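Local structure of cellulose biosynthesis protein BcsG (Salmonella typhimurium LT2, 5OLT) at residues 57-62 and 139-144; 111-116 and 133-138; 121-126 and 161-166. The protein is required for cellulose biosynthesis, the chain described here being its zinc-binding extramembrane domain, a member of the alkaline phosphatase family. One frame throughout, in Å; residues are numbered along the deposited sequence. Where two conformers were deposited one is given.

Contact 1 (57-62 and 139-144); sequences QPFDLL and LGFTQH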
ATOM      1  N   GLN A  57     -11.154 -20.829   7.399  0.50 16.98           N
ATOM      2  CA  GLN A  57     -11.619 -20.036   8.529  0.50 16.09           C
ATOM      3  C   GLN A  57     -11.921 -18.610   8.082  0.50 14.50           C
ATOM      4  O   GLN A  57     -11.039 -17.951   7.514  0.50 15.60           O
ATOM      5  CB  GLN A  57     -10.557 -20.026   9.624  0.50 16.44           C
ATOM      6  CG  GLN A  57     -10.213 -21.416  10.116  0.50 17.81           C
ATOM      7  CD  GLN A  57     -11.404 -22.105  10.760  0.50 20.23           C
ATOM      8  OE1 GLN A  57     -11.965 -21.596  11.714  0.50 24.34           O
ATOM      9  NE2 GLN A  57     -11.805 -23.248  10.220  0.50 21.71           N
ATOM     10  N   PRO A  58     -13.146 -18.119   8.342  1.00 13.80           N
ATOM     11  CA  PRO A  58     -13.512 -16.734   7.980  1.00 14.04           C
ATOM     12  C   PRO A  58     -12.689 -15.725   8.785  1.00 13.68           C
ATOM     13  O   PRO A  58     -12.348 -15.952   9.949  1.00 15.37           O
ATOM     14  CB  PRO A  58     -14.990 -16.625   8.385  1.00 16.44           C
ATOM     15  CG  PRO A  58     -15.476 -18.028   8.466  1.00 22.48           C
ATOM     16  CD  PRO A  58     -14.312 -18.839   8.912  1.00 16.98           C
ATOM     17  N   PHE A  59     -12.352 -14.635   8.128  1.00 12.63           N
ATOM     18  CA  PHE A  59     -11.729 -13.495   8.789  1.00 12.27           C
ATOM     19  C   PHE A  59     -12.017 -12.256   7.952  1.00 12.36           C
ATOM     20  O   PHE A  59     -12.525 -12.376   6.823  1.00 12.58           O
ATOM     21  CB  PHE A  59     -10.212 -13.712   8.943  1.00 12.36           C
ATOM     22  CG  PHE A  59      -9.433 -13.658   7.638  1.00 11.63           C
ATOM     23  CD1 PHE A  59      -9.381 -14.769   6.784  1.00 12.03           C
ATOM     24  CD2 PHE A  59      -8.775 -12.475   7.250  1.00 12.56           C
ATOM     25  CE1 PHE A  59      -8.666 -14.715   5.593  1.00 11.84           C
ATOM     26  CE2 PHE A  59      -8.033 -12.441   6.059  1.00 12.55           C
ATOM     27  CZ  PHE A  59      -7.984 -13.563   5.224  1.00 12.29           C
ATOM     28  N   ASP A  60     -11.686 -11.088   8.505  1.00 12.59           N
ATOM     29  CA  ASP A  60     -11.836  -9.813   7.802  1.00 11.54           C
ATOM     30  C   ASP A  60     -10.485  -9.230   7.415  1.00 11.59           C
ATOM     31  O   ASP A  60      -9.542  -9.247   8.224  1.00 13.29           O
ATOM     32  CB  ASP A  60     -12.568  -8.791   8.675  1.00 13.20           C
ATOM     33  CG  ASP A  60     -13.946  -9.220   9.061  1.00 16.53           C
ATOM     34  OD1 ASP A  60     -14.640  -9.794   8.201  1.00 19.95           O
ATOM     35  OD2 ASP A  60     -14.358  -8.946  10.233  1.00 22.22           O
ATOM     36  N   LEU A  61     -10.375  -8.768   6.168  1.00 10.68           N
ATOM     37  CA  LEU A  61      -9.215  -7.993   5.687  1.00  9.69           C
ATOM     38  C   LEU A  61      -9.573  -6.514   5.717  1.00  9.66           C
ATOM     39  O   LEU A  61     -10.633  -6.119   5.212  1.00 10.36           O
ATOM     40  CB  LEU A  61      -8.830  -8.411   4.247  1.00 10.72           C
ATOM     41  CG  LEU A  61      -7.776  -7.508   3.588  1.00 10.12           C
ATOM     42  CD1 LEU A  61      -6.423  -7.678   4.253  1.00 11.80           C
ATOM     43  CD2 LEU A  61      -7.610  -7.813   2.103  1.00 12.37           C
ATOM     44  N   LEU A  62      -8.709  -5.703   6.321  1.00  9.48           N
ATOM     45  CA  LEU A  62      -8.960  -4.235   6.335  1.00  8.90           C
ATOM     46  C   LEU A  62      -7.702  -3.574   5.792  1.00  8.65           C
ATOM     47  O   LEU A  62      -6.627  -3.723   6.381  1.00  9.29           O
ATOM     48  CB  LEU A  62      -9.236  -3.786   7.774  1.00 10.43           C
ATOM     49  CG  LEU A  62      -9.314  -2.291   8.008  1.00 10.57           C
ATOM     50  CD1 LEU A  62     -10.396  -1.628   7.177  1.00 12.08           C
ATOM     51  CD2 LEU A  62      -9.524  -2.022   9.495  1.00 12.27           C
ATOM     52  N   LEU A 139     -14.001 -15.470  -3.795  1.00 17.39           N
ATOM     53  CA  LEU A 139     -13.816 -16.465  -2.736  1.00 16.86           C
ATOM     54  C   LEU A 139     -14.747 -16.248  -1.548  1.00 17.67           C
ATOM     55  O   LEU A 139     -14.548 -16.883  -0.497  1.00 22.43           O
ATOM     56  CB  LEU A 139     -12.360 -16.460  -2.266  1.00 17.36           C
ATOM     57  CG  LEU A 139     -11.336 -16.961  -3.285  1.00 17.14           C
ATOM     58  CD1 LEU A 139      -9.929 -16.612  -2.807  1.00 20.44           C
ATOM     59  CD2 LEU A 139     -11.448 -18.455  -3.531  1.00 18.59           C
ATOM     60  N   GLY A 140     -15.741 -15.365  -1.698  1.00 16.89           N
ATOM     61  CA  GLY A 140     -16.788 -15.193  -0.690  1.00 18.12           C
ATOM     62  C   GLY A 140     -16.554 -14.060   0.294  1.00 16.01           C
ATOM     63  O   GLY A 140     -17.280 -13.946   1.302  1.00 19.21           O
ATOM     64  N   PHE A 141     -15.561 -13.198   0.031  1.00 14.88           N
ATOM     65  CA  PHE A 141     -15.368 -12.037   0.898  1.00 13.55           C
ATOM     66  C   PHE A 141     -16.270 -10.884   0.449  1.00 15.17           C
ATOM     67  O   PHE A 141     -16.159 -10.410  -0.702  1.00 19.20           O
ATOM     68  CB  PHE A 141     -13.916 -11.540   0.872  1.00 13.35           C
ATOM     69  CG  PHE A 141     -12.919 -12.468   1.517  1.00 12.79           C
ATOM     70  CD1 PHE A 141     -12.514 -13.657   0.893  1.00 12.43           C
ATOM     71  CD2 PHE A 141     -12.333 -12.124   2.747  1.00 13.73           C
ATOM     72  CE1 PHE A 141     -11.568 -14.491   1.478  1.00 12.62           C
ATOM     73  CE2 PHE A 141     -11.392 -12.973   3.332  1.00 13.83           C
ATOM     74  CZ  PHE A 141     -11.013 -14.162   2.707  1.00 13.54           C
ATOM     75  N   THR A 142     -17.116 -10.404   1.349  1.00 13.82           N
ATOM     76  CA  THR A 142     -17.955  -9.238   1.118  0.70 14.27           C
ATOM     77  C   THR A 142     -17.028  -8.028   0.930  1.00 15.61           C
ATOM     78  O   THR A 142     -16.096  -7.856   1.710  1.00 17.61           O
ATOM     79  CB  THR A 142     -18.862  -9.057   2.344  0.70 16.51           C
ATOM     80  OG1 THR A 142     -19.718 -10.204   2.440  0.70 20.00           O
ATOM     81  CG2 THR A 142     -19.757  -7.829   2.234  0.70 16.68           C
ATOM     82  N   GLN A 143     -17.292  -7.195  -0.059  1.00 13.48           N
ATOM     83  CA  GLN A 143     -16.457  -6.035  -0.364  1.00 13.10           C
ATOM     84  C   GLN A 143     -17.047  -4.776   0.230  1.00 14.90           C
ATOM     85  O   GLN A 143     -18.253  -4.543   0.173  1.00 17.63           O
ATOM     86  CB  GLN A 143     -16.369  -5.917  -1.893  1.00 17.11           C
ATOM     87  CG  GLN A 143     -15.443  -4.847  -2.435  1.00 21.07           C
ATOM     88  CD  GLN A 143     -15.477  -4.869  -3.958  1.00 22.84           C
ATOM     89  OE1 GLN A 143     -16.199  -4.078  -4.603  1.00 29.67           O
ATOM     90  NE2 GLN A 143     -14.749  -5.806  -4.536  1.00 23.13           N
ATOM     91  N   HIS A 144     -16.194  -3.959   0.856  0.80 13.99           N
ATOM     92  CA  HIS A 144     -16.631  -2.693   1.437  0.80 12.43           C
ATOM     93  C   HIS A 144     -15.664  -1.605   1.022  0.80 11.07           C
ATOM     94  O   HIS A 144     -14.449  -1.837   0.931  0.80 12.11           O
ATOM     95  CB  HIS A 144     -16.699  -2.724   2.978  0.80 14.12           C
ATOM     96  CG  HIS A 144     -17.686  -3.707   3.542  0.80 17.19           C
ATOM     97  ND1 HIS A 144     -19.046  -3.525   3.451  0.80 17.86           N
ATOM     98  CD2 HIS A 144     -17.506  -4.826   4.286  0.80 19.97           C
ATOM     99  CE1 HIS A 144     -19.665  -4.515   4.070  0.80 19.25           C
ATOM    100  NE2 HIS A 144     -18.754  -5.327   4.575  0.80 20.92           N
TER
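Phe59 and Phe141 form a T-shaped (edge-to-face) pair, the first of them immediately preceding strand 60-66. Their centroids are 5.4 Å apart and their planes stand at 78°. Phe141 supplies the edge and Phe59 the face, with Phe141 CZ 3.8 Å from Phe59 CE1 and Phe141 CE2 3.9 Å from Phe59 CZ, so the touch falls near the rim of the Phe59 ring rather than over its middle. Phe59 CG sits between its backbone N and carbonyl carbon (chi1 70°), the setting that turns the ring toward Phe141. The carbonyl O of Gln57 lies in plane at the edge of the Phe59 ring. The carbonyl O of Phe59 adds a second touch, 3.7 Å from Phe141 CE2.

Asp60, next along, begins the strand and turns to the other side of the sheet, where its carboxylate is held by a salt bridge to Arg257 and a hydrogen bond to Ser210. Leu61 returns to the side of Phe59, and Leu62 alternates back again.

Across the contact, the backbone reaches Phe141 through a Schellman motif that ends helix 132-138: Gly140, with positive phi, is its C-prime residue, and Phe141 N bonds to Leu136 O.

The strands 60-66 and 142-147 are not neighbours in the seven-stranded mixed sheet, since the parallel strand 210-216 lies between them, and the two rings meet close to where strand 210-216 begins, Phe141 also touching Arg209. Helix 132-138 covers the Phe141 and Leu61 side through Leu136, whereas helix 191-203 packs against Asp60 and Leu62 from the opposite face, in the α/β/α layering of the alkaline phosphatase fold.

Contact 2 (111-116 and 133-138); sequences RASCGQ and FDNLAK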
ATOM      1  N   ARG A 111      -4.994  -2.962  -7.842  1.00 10.60           N
ATOM      2  CA  ARG A 111      -4.501  -3.924  -8.826  1.00 10.50           C
ATOM      3  C   ARG A 111      -3.269  -4.682  -8.296  1.00 10.53           C
ATOM      4  O   ARG A 111      -2.418  -5.139  -9.058  1.00 10.93           O
ATOM      5  CB  ARG A 111      -4.216  -3.237 -10.158  1.00 11.34           C
ATOM      6  CG  ARG A 111      -5.455  -2.663 -10.818  1.00 13.03           C
ATOM      7  CD  ARG A 111      -5.114  -2.082 -12.181  1.00 14.43           C
ATOM      8  NE  ARG A 111      -6.293  -1.429 -12.733  1.00 16.57           N
ATOM      9  CZ  ARG A 111      -6.347  -0.959 -13.973  1.00 16.07           C
ATOM     10  NH1 ARG A 111      -5.291  -1.123 -14.781  1.00 16.72           N
ATOM     11  NH2 ARG A 111      -7.489  -0.400 -14.386  1.00 17.14           N
ATOM     12  N   ALA A 112      -3.201  -4.886  -6.955  1.00  9.91           N
ATOM     13  CA  ALA A 112      -2.002  -5.459  -6.341  1.00  9.34           C
ATOM     14  C   ALA A 112      -1.666  -6.905  -6.768  1.00 10.63           C
ATOM     15  O   ALA A 112      -0.545  -7.344  -6.505  1.00 11.55           O
ATOM     16  CB  ALA A 112      -2.128  -5.443  -4.816  1.00 10.21           C
ATOM     17  N   SER A 113      -2.649  -7.641  -7.347  1.00 10.77           N
ATOM     18  CA  SER A 113      -2.415  -9.062  -7.606  1.00 10.95           C
ATOM     19  C   SER A 113      -1.676  -9.347  -8.906  1.00 11.57           C
ATOM     20  O   SER A 113      -1.358 -10.506  -9.154  1.00 13.45           O
ATOM     21  CB  SER A 113      -3.731  -9.824  -7.544  1.00 11.30           C
ATOM     22  OG  SER A 113      -4.320  -9.692  -6.229  1.00 11.69           O
ATOM     23  N   CYS A 114      -1.324  -8.313  -9.675  1.00 12.06           N
ATOM     24  CA  CYS A 114      -0.422  -8.497 -10.809  1.00 13.16           C
ATOM     25  C   CYS A 114       0.751  -7.553 -10.672  1.00 12.84           C
ATOM     26  O   CYS A 114       0.700  -6.615  -9.880  1.00 12.94           O
ATOM     27  CB  CYS A 114      -1.122  -8.160 -12.120  1.00 15.85           C
ATOM     28  SG  CYS A 114      -2.388  -9.371 -12.533  1.00 19.21           S
ATOM     29  N   GLY A 115       1.811  -7.798 -11.442  1.00 11.57           N
ATOM     30  CA  GLY A 115       2.985  -6.960 -11.410  1.00 12.43           C
ATOM     31  C   GLY A 115       2.716  -5.509 -11.825  1.00 10.06           C
ATOM     32  O   GLY A 115       1.620  -5.122 -12.268  1.00 11.81           O
ATOM     33  N   GLN A 116       3.722  -4.695 -11.606  1.00 10.50           N
ATOM     34  CA  GLN A 116       3.574  -3.249 -11.736  1.00 10.48           C
ATOM     35  C   GLN A 116       3.404  -2.799 -13.198  1.00 10.50           C
ATOM     36  O   GLN A 116       4.302  -3.058 -14.006  1.00 11.52           O
ATOM     37  CB  GLN A 116       4.843  -2.614 -11.174  1.00 10.20           C
ATOM     38  CG  GLN A 116       4.765  -1.090 -11.197  1.00 10.37           C
ATOM     39  CD  GLN A 116       5.830  -0.414 -10.365  1.00 10.55           C
ATOM     40  OE1 GLN A 116       6.168  -0.890  -9.287  1.00 11.22           O
ATOM     41  NE2 GLN A 116       6.321   0.710 -10.819  1.00 11.02           N
ATOM     42  N   PHE A 133      -9.378  -7.117  -4.634  1.00 12.17           N
ATOM     43  CA  PHE A 133     -10.694  -7.224  -4.005  1.00 12.01           C
ATOM     44  C   PHE A 133     -11.646  -8.092  -4.820  1.00 13.45           C
ATOM     45  O   PHE A 133     -12.529  -8.734  -4.237  1.00 14.68           O
ATOM     46  CB  PHE A 133     -11.280  -5.845  -3.659  1.00 12.59           C
ATOM     47  CG  PHE A 133     -10.581  -5.193  -2.502  1.00 12.14           C
ATOM     48  CD1 PHE A 133      -9.386  -4.499  -2.684  1.00 13.32           C
ATOM     49  CD2 PHE A 133     -11.110  -5.304  -1.219  1.00 13.75           C
ATOM     50  CE1 PHE A 133      -8.726  -3.924  -1.593  1.00 13.74           C
ATOM     51  CE2 PHE A 133     -10.475  -4.716  -0.128  1.00 15.06           C
ATOM     52  CZ  PHE A 133      -9.282  -4.039  -0.306  1.00 13.13           C
ATOM     53  N   ASP A 134     -11.452  -8.154  -6.145  1.00 13.59           N
ATOM     54  CA  ASP A 134     -12.276  -9.071  -6.954  0.70 14.44           C
ATOM     55  C   ASP A 134     -11.889 -10.510  -6.719  1.00 13.72           C
ATOM     56  O   ASP A 134     -12.758 -11.387  -6.659  1.00 15.69           O
ATOM     57  CB  ASP A 134     -12.130  -8.729  -8.421  0.70 15.82           C
ATOM     58  CG  ASP A 134     -12.949  -7.528  -8.810  0.70 20.56           C
ATOM     59  OD1 ASP A 134     -13.851  -7.109  -8.029  0.70 25.13           O
ATOM     60  OD2 ASP A 134     -12.698  -7.001  -9.918  0.70 23.13           O
ATOM     61  N   ASN A 135     -10.588 -10.760  -6.578  1.00 12.83           N
ATOM     62  CA  ASN A 135     -10.098 -12.090  -6.238  1.00 12.90           C
ATOM     63  C   ASN A 135     -10.720 -12.522  -4.913  1.00 12.76           C
ATOM     64  O   ASN A 135     -11.138 -13.676  -4.770  1.00 15.14           O
ATOM     65  CB  ASN A 135      -8.560 -12.102  -6.149  1.00 12.94           C
ATOM     66  CG  ASN A 135      -7.897 -11.910  -7.517  1.00 13.83           C
ATOM     67  OD1 ASN A 135      -8.444 -12.327  -8.553  1.00 17.48           O
ATOM     68  ND2 ASN A 135      -6.742 -11.280  -7.538  1.00 13.66           N
ATOM     69  N   LEU A 136     -10.792 -11.603  -3.947  1.00 12.06           N
ATOM     70  CA  LEU A 136     -11.407 -11.960  -2.670  1.00 12.54           C
ATOM     71  C   LEU A 136     -12.917 -12.114  -2.769  1.00 13.62           C
ATOM     72  O   LEU A 136     -13.491 -13.051  -2.169  1.00 13.98           O
ATOM     73  CB  LEU A 136     -11.019 -10.917  -1.624  1.00 12.46           C
ATOM     74  CG  LEU A 136      -9.524 -10.934  -1.319  1.00 12.07           C
ATOM     75  CD1 LEU A 136      -9.205  -9.691  -0.490  1.00 13.85           C
ATOM     76  CD2 LEU A 136      -9.086 -12.224  -0.599  1.00 14.16           C
ATOM     77  N   ALA A 137     -13.570 -11.254  -3.571  1.00 14.69           N
ATOM     78  CA  ALA A 137     -15.037 -11.356  -3.731  1.00 14.51           C
ATOM     79  C   ALA A 137     -15.413 -12.722  -4.292  1.00 16.21           C
ATOM     80  O   ALA A 137     -16.406 -13.324  -3.848  1.00 18.77           O
ATOM     81  CB  ALA A 137     -15.582 -10.269  -4.627  1.00 14.66           C
ATOM     82  N   LYS A 138     -14.611 -13.215  -5.237  0.50 17.25           N
ATOM     83  CA  LYS A 138     -14.804 -14.525  -5.878  0.50 19.64           C
ATOM     84  C   LYS A 138     -14.787 -15.660  -4.860  0.50 19.91           C
ATOM     85  O   LYS A 138     -15.487 -16.671  -5.027  0.50 24.27           O
ATOM     86  CB  LYS A 138     -13.716 -14.759  -6.942  0.50 21.83           C
ATOM     87  CG  LYS A 138     -14.015 -14.120  -8.287  0.50 24.50           C
ATOM     88  CD  LYS A 138     -12.795 -13.970  -9.184  0.50 26.54           C
ATOM     89  CE  LYS A 138     -11.883 -15.189  -9.183  0.50 27.86           C
ATOM     90  NZ  LYS A 138     -10.885 -15.104 -10.292  0.50 34.46           N
TER
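Ser113 lays both atoms of its side chain against the amide nitrogen of Asn135, a case of a small polar touch between a loop and a helix whose polar ends are each held by a partner beyond the pair. Ser113 OG is 3.2 Å from Asn135 ND2, and Ser113 CB is hardly farther from the same nitrogen, at 3.3 Å, so the amide meets the serine alongside its CB–OG bond. The firmer partners are these: Ser113 OG is hydrogen-bonded to Ser322 OG, and Asn135 ND2 to the carbonyl O of Glu129. These bonds fix where the hydroxyl and the amide lie. Both CG of Asn135 (chi1 -69°) and OG of Ser113 (chi1 -61°) stand beside their own backbone N, directions that bring the two short side chains together although the CA atoms of Ser113 and Asn135 remain 8.4 Å apart.

The serine occupies the third position of a type I β-turn, Arg111 to Cys114, which follows the end of helix 102-110; its closing bond, Cys114 N to Arg111 O, is weak at 3.4 Å. A disulfide from Cys114 to Cys130 ties this turn to the chain just ahead of helix 132-138, and the Ser113–Asn135 touch adds a meeting with the helix itself.

Phe48, from a loop, touches both Ser113 and Asn135. On other sides, Phe133 and Leu136 turn to strand 210-216 of the main sheet, while helix 318-328 receives Ala112 at Tyr318 and Ser322 and meets Leu136 at Val325.

Contact 3 (121-126 and 161-166); sequences RLYQPA and RENGGM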
ATOM      1  N   ARG A 121      -0.895   2.092 -18.658  1.00 17.36           N
ATOM      2  CA  ARG A 121      -1.625   0.819 -18.478  1.00 17.52           C
ATOM      3  C   ARG A 121      -2.588   0.905 -17.275  1.00 19.26           C
ATOM      4  O   ARG A 121      -3.634   0.204 -17.222  1.00 18.33           O
ATOM      5  CB  ARG A 121      -0.650  -0.358 -18.337  1.00 23.55           C
ATOM      6  CG  ARG A 121      -0.164  -1.116 -19.566  1.00 29.29           C
ATOM      7  CD  ARG A 121      -0.284  -2.673 -19.354  1.00 29.29           C
ATOM      8  NE  ARG A 121       0.730  -3.289 -18.439  1.00 23.37           N
ATOM      9  CZ  ARG A 121       0.522  -4.179 -17.456  1.00 22.02           C
ATOM     10  NH1 ARG A 121      -0.706  -4.663 -17.187  1.00 26.05           N
ATOM     11  NH2 ARG A 121       1.574  -4.639 -16.727  1.00 19.51           N
ATOM     12  N   LEU A 122      -2.291   1.768 -16.304  1.00 18.38           N
ATOM     13  CA  LEU A 122      -3.254   1.946 -15.173  1.00 20.15           C
ATOM     14  C   LEU A 122      -4.632   2.398 -15.537  1.00 21.48           C
ATOM     15  O   LEU A 122      -5.598   2.172 -14.783  1.00 24.81           O
ATOM     16  CB  LEU A 122      -2.811   3.020 -14.180  1.00 23.32           C
ATOM     17  CG  LEU A 122      -1.828   2.652 -13.157  1.00 21.50           C
ATOM     18  CD1 LEU A 122      -1.616   3.869 -12.266  1.00 15.70           C
ATOM     19  CD2 LEU A 122      -2.201   1.403 -12.374  1.00 16.78           C
ATOM     20  N   TYR A 123      -4.721   3.128 -16.658  1.00 21.67           N
ATOM     21  CA  TYR A 123      -5.956   3.767 -17.036  1.00 21.40           C
ATOM     22  C   TYR A 123      -6.736   3.003 -18.120  1.00 22.18           C
ATOM     23  O   TYR A 123      -7.696   3.520 -18.683  1.00 25.98           O
ATOM     24  CB  TYR A 123      -5.714   5.259 -17.353  1.00 24.39           C
ATOM     25  CG  TYR A 123      -5.439   5.987 -16.071  1.00 22.36           C
ATOM     26  CD1 TYR A 123      -6.499   6.495 -15.299  1.00 19.35           C
ATOM     27  CD2 TYR A 123      -4.129   6.129 -15.575  1.00 23.17           C
ATOM     28  CE1 TYR A 123      -6.257   7.109 -14.074  1.00 22.95           C
ATOM     29  CE2 TYR A 123      -3.897   6.740 -14.363  1.00 24.49           C
ATOM     30  CZ  TYR A 123      -4.943   7.244 -13.625  1.00 23.22           C
ATOM     31  OH  TYR A 123      -4.716   7.867 -12.408  1.00 27.10           O
ATOM     32  N   GLN A 124      -6.291   1.772 -18.382  1.00 20.44           N
ATOM     33  CA  GLN A 124      -6.934   0.848 -19.282  1.00 22.77           C
ATOM     34  C   GLN A 124      -7.354  -0.339 -18.425  1.00 21.38           C
ATOM     35  O   GLN A 124      -6.749  -0.578 -17.389  1.00 19.16           O
ATOM     36  CB  GLN A 124      -5.947   0.450 -20.399  1.00 23.53           C
ATOM     37  CG  GLN A 124      -5.445   1.681 -21.188  1.00 28.42           C
ATOM     38  CD  GLN A 124      -4.154   1.520 -21.996  1.00 35.40           C
ATOM     39  OE1 GLN A 124      -3.414   0.532 -21.882  1.00 39.13           O
ATOM     40  NE2 GLN A 124      -3.869   2.535 -22.825  1.00 38.19           N
ATOM     41  N   PRO A 125      -8.402  -1.082 -18.822  1.00 21.89           N
ATOM     42  CA  PRO A 125      -8.803  -2.259 -18.034  1.00 20.71           C
ATOM     43  C   PRO A 125      -7.649  -3.242 -17.912  1.00 19.12           C
ATOM     44  O   PRO A 125      -6.828  -3.379 -18.848  1.00 20.91           O
ATOM     45  CB  PRO A 125      -9.896  -2.875 -18.882  1.00 25.37           C
ATOM     46  CG  PRO A 125     -10.494  -1.713 -19.602  1.00 27.56           C
ATOM     47  CD  PRO A 125      -9.379  -0.750 -19.872  1.00 23.03           C
ATOM     48  N   ALA A 126      -7.534  -3.843 -16.736  1.00 20.05           N
ATOM     49  CA  ALA A 126      -6.587  -4.891 -16.494  1.00 20.30           C
ATOM     50  C   ALA A 126      -7.274  -6.254 -16.549  1.00 19.66           C
ATOM     51  O   ALA A 126      -8.493  -6.359 -16.550  1.00 20.91           O
ATOM     52  CB  ALA A 126      -5.902  -4.691 -15.137  1.00 24.22           C
ATOM     53  N   ARG A 161     -13.646   3.632  -8.426  1.00 17.26           N
ATOM     54  CA  ARG A 161     -14.700   2.814  -9.053  1.00 19.90           C
ATOM     55  C   ARG A 161     -14.316   2.352 -10.468  1.00 19.65           C
ATOM     56  O   ARG A 161     -14.375   1.142 -10.763  1.00 23.33           O
ATOM     57  CB  ARG A 161     -16.027   3.586  -9.095  1.00 24.01           C
ATOM     58  CG  ARG A 161     -16.567   3.908  -7.717  1.00 29.91           C
ATOM     59  CD  ARG A 161     -18.078   4.030  -7.753  1.00 37.33           C
ATOM     60  NE  ARG A 161     -18.602   3.904  -6.399  1.00 42.22           N
ATOM     61  CZ  ARG A 161     -19.241   4.852  -5.727  1.00 37.48           C
ATOM     62  NH1 ARG A 161     -19.479   6.042  -6.279  1.00 40.08           N
ATOM     63  NH2 ARG A 161     -19.651   4.592  -4.486  1.00 33.80           N
ATOM     64  N   GLU A 162     -13.882   3.294 -11.309  1.00 18.13           N
ATOM     65  CA  GLU A 162     -13.724   3.030 -12.747  1.00 20.04           C
ATOM     66  C   GLU A 162     -12.454   2.301 -13.107  1.00 20.11           C
ATOM     67  O   GLU A 162     -12.452   1.393 -13.944  1.00 27.41           O
ATOM     68  CB  GLU A 162     -13.808   4.336 -13.549  1.00 24.64           C
ATOM     69  CG  GLU A 162     -15.189   4.986 -13.511  1.00 33.33           C
ATOM     70  CD  GLU A 162     -15.293   6.252 -14.364  1.00 44.73           C
ATOM     71  OE1 GLU A 162     -14.266   6.743 -14.901  1.00 49.03           O
ATOM     72  OE2 GLU A 162     -16.423   6.765 -14.498  1.00 56.64           O
ATOM     73  N   ASN A 163     -11.342   2.722 -12.524  1.00 16.71           N
ATOM     74  CA  ASN A 163     -10.060   2.087 -12.811  1.00 14.99           C
ATOM     75  C   ASN A 163      -9.633   1.112 -11.724  1.00 14.79           C
ATOM     76  O   ASN A 163      -8.918   0.135 -11.998  1.00 15.18           O
ATOM     77  CB  ASN A 163      -9.001   3.178 -12.970  1.00 16.25           C
ATOM     78  CG  ASN A 163      -9.373   4.145 -14.062  1.00 19.86           C
ATOM     79  OD1 ASN A 163      -9.619   5.340 -13.826  1.00 25.10           O
ATOM     80  ND2 ASN A 163      -9.466   3.628 -15.234  1.00 19.79           N
ATOM     81  N   GLY A 164      -9.998   1.415 -10.466  1.00 14.99           N
ATOM     82  CA  GLY A 164      -9.695   0.464  -9.380  1.00 15.42           C
ATOM     83  C   GLY A 164     -10.661  -0.713  -9.327  1.00 16.27           C
ATOM     84  O   GLY A 164     -10.400  -1.695  -8.642  1.00 18.08           O
ATOM     85  N   GLY A 165     -11.783  -0.599 -10.040  1.00 17.78           N
ATOM     86  CA  GLY A 165     -12.764  -1.671 -10.128  1.00 19.23           C
ATOM     87  C   GLY A 165     -13.646  -1.858  -8.909  1.00 19.36           C
ATOM     88  O   GLY A 165     -14.387  -2.820  -8.849  1.00 23.70           O
ATOM     89  N   MET A 166     -13.576  -0.935  -7.954  0.80 19.00           N
ATOM     90  CA  MET A 166     -14.277  -1.085  -6.693  0.80 19.80           C
ATOM     91  C   MET A 166     -15.709  -0.530  -6.845  0.80 19.84           C
ATOM     92  O   MET A 166     -15.951   0.654  -6.634  0.80 25.23           O
ATOM     93  CB  MET A 166     -13.427  -0.385  -5.623  0.80 23.84           C
ATOM     94  CG  MET A 166     -14.127   0.038  -4.342  0.80 28.65           C
ATOM     95  SD  MET A 166     -14.178  -1.361  -3.235  0.80 33.77           S
ATOM     96  CE  MET A 166     -12.425  -1.682  -3.121  0.80 29.90           C
TER
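Asn163 brings its amide oxygen up to the Tyr123 ring, OD1 lying 3.6 Å from Tyr123 CD1 and 3.8 Å from Tyr123 CE1. Its CG stands beside the backbone N (chi1 -58°), which points the amide at Tyr123. The two side chains cross at about a right angle, and the amide plane is turned 70° from the ring. On the other branch, Asn163 ND2 faces the tyrosine backbone, 3.9 Å from Tyr123 O, while Asn163 CB passes 4.0 Å from Leu122 O. This is van der Waals contact of an amide wedged against ring and main chain.

The ends of the weakly bonded helix 119-122 and of helix 156-162 come together here, with Gly165 the first residue to leave helical angles, at positive phi.

In the next shell, Tyr123 OH is hydrogen-bonded to Glu159 OE1 of helix 156-162, four residues before Asn163, which fixes the far end of the ring, and the His119 ring meets the tyrosine. Both side chains also touch Ile107 of helix 102-110, the helix that starts at the zinc ligand Ser102; the zinc ion is about 11 Å from the Tyr123 side chain, and a citrate, probably from the crystallisation liquor, about 6 Å.

How the contacts relate
Along the chain the first halves come in the order 57-62, 111-116 and 121-126, the second halves as 139-144, 133-138 and 161-166, so contact 2 falls wholly between the two halves of contact 1, while contact 3 alternates with both. Centres of contacts 1 and 2 are about 13 Å apart, those of 2 and 3 about 12 Å and those of 1 and 3 about 22 Å, which puts contact 2 in the middle. Helix 132-138 is followed in the chain by strand 142-147, joining contacts 1 and 2. Arg111 links contacts 2 and 3 by bonding to the carbonyls of Asn163 and Gln124. The series thus leads from strand 142-147 at one edge of the sheet to contact 3, whose Tyr123 side chain lies about 11 Å from the zinc ion.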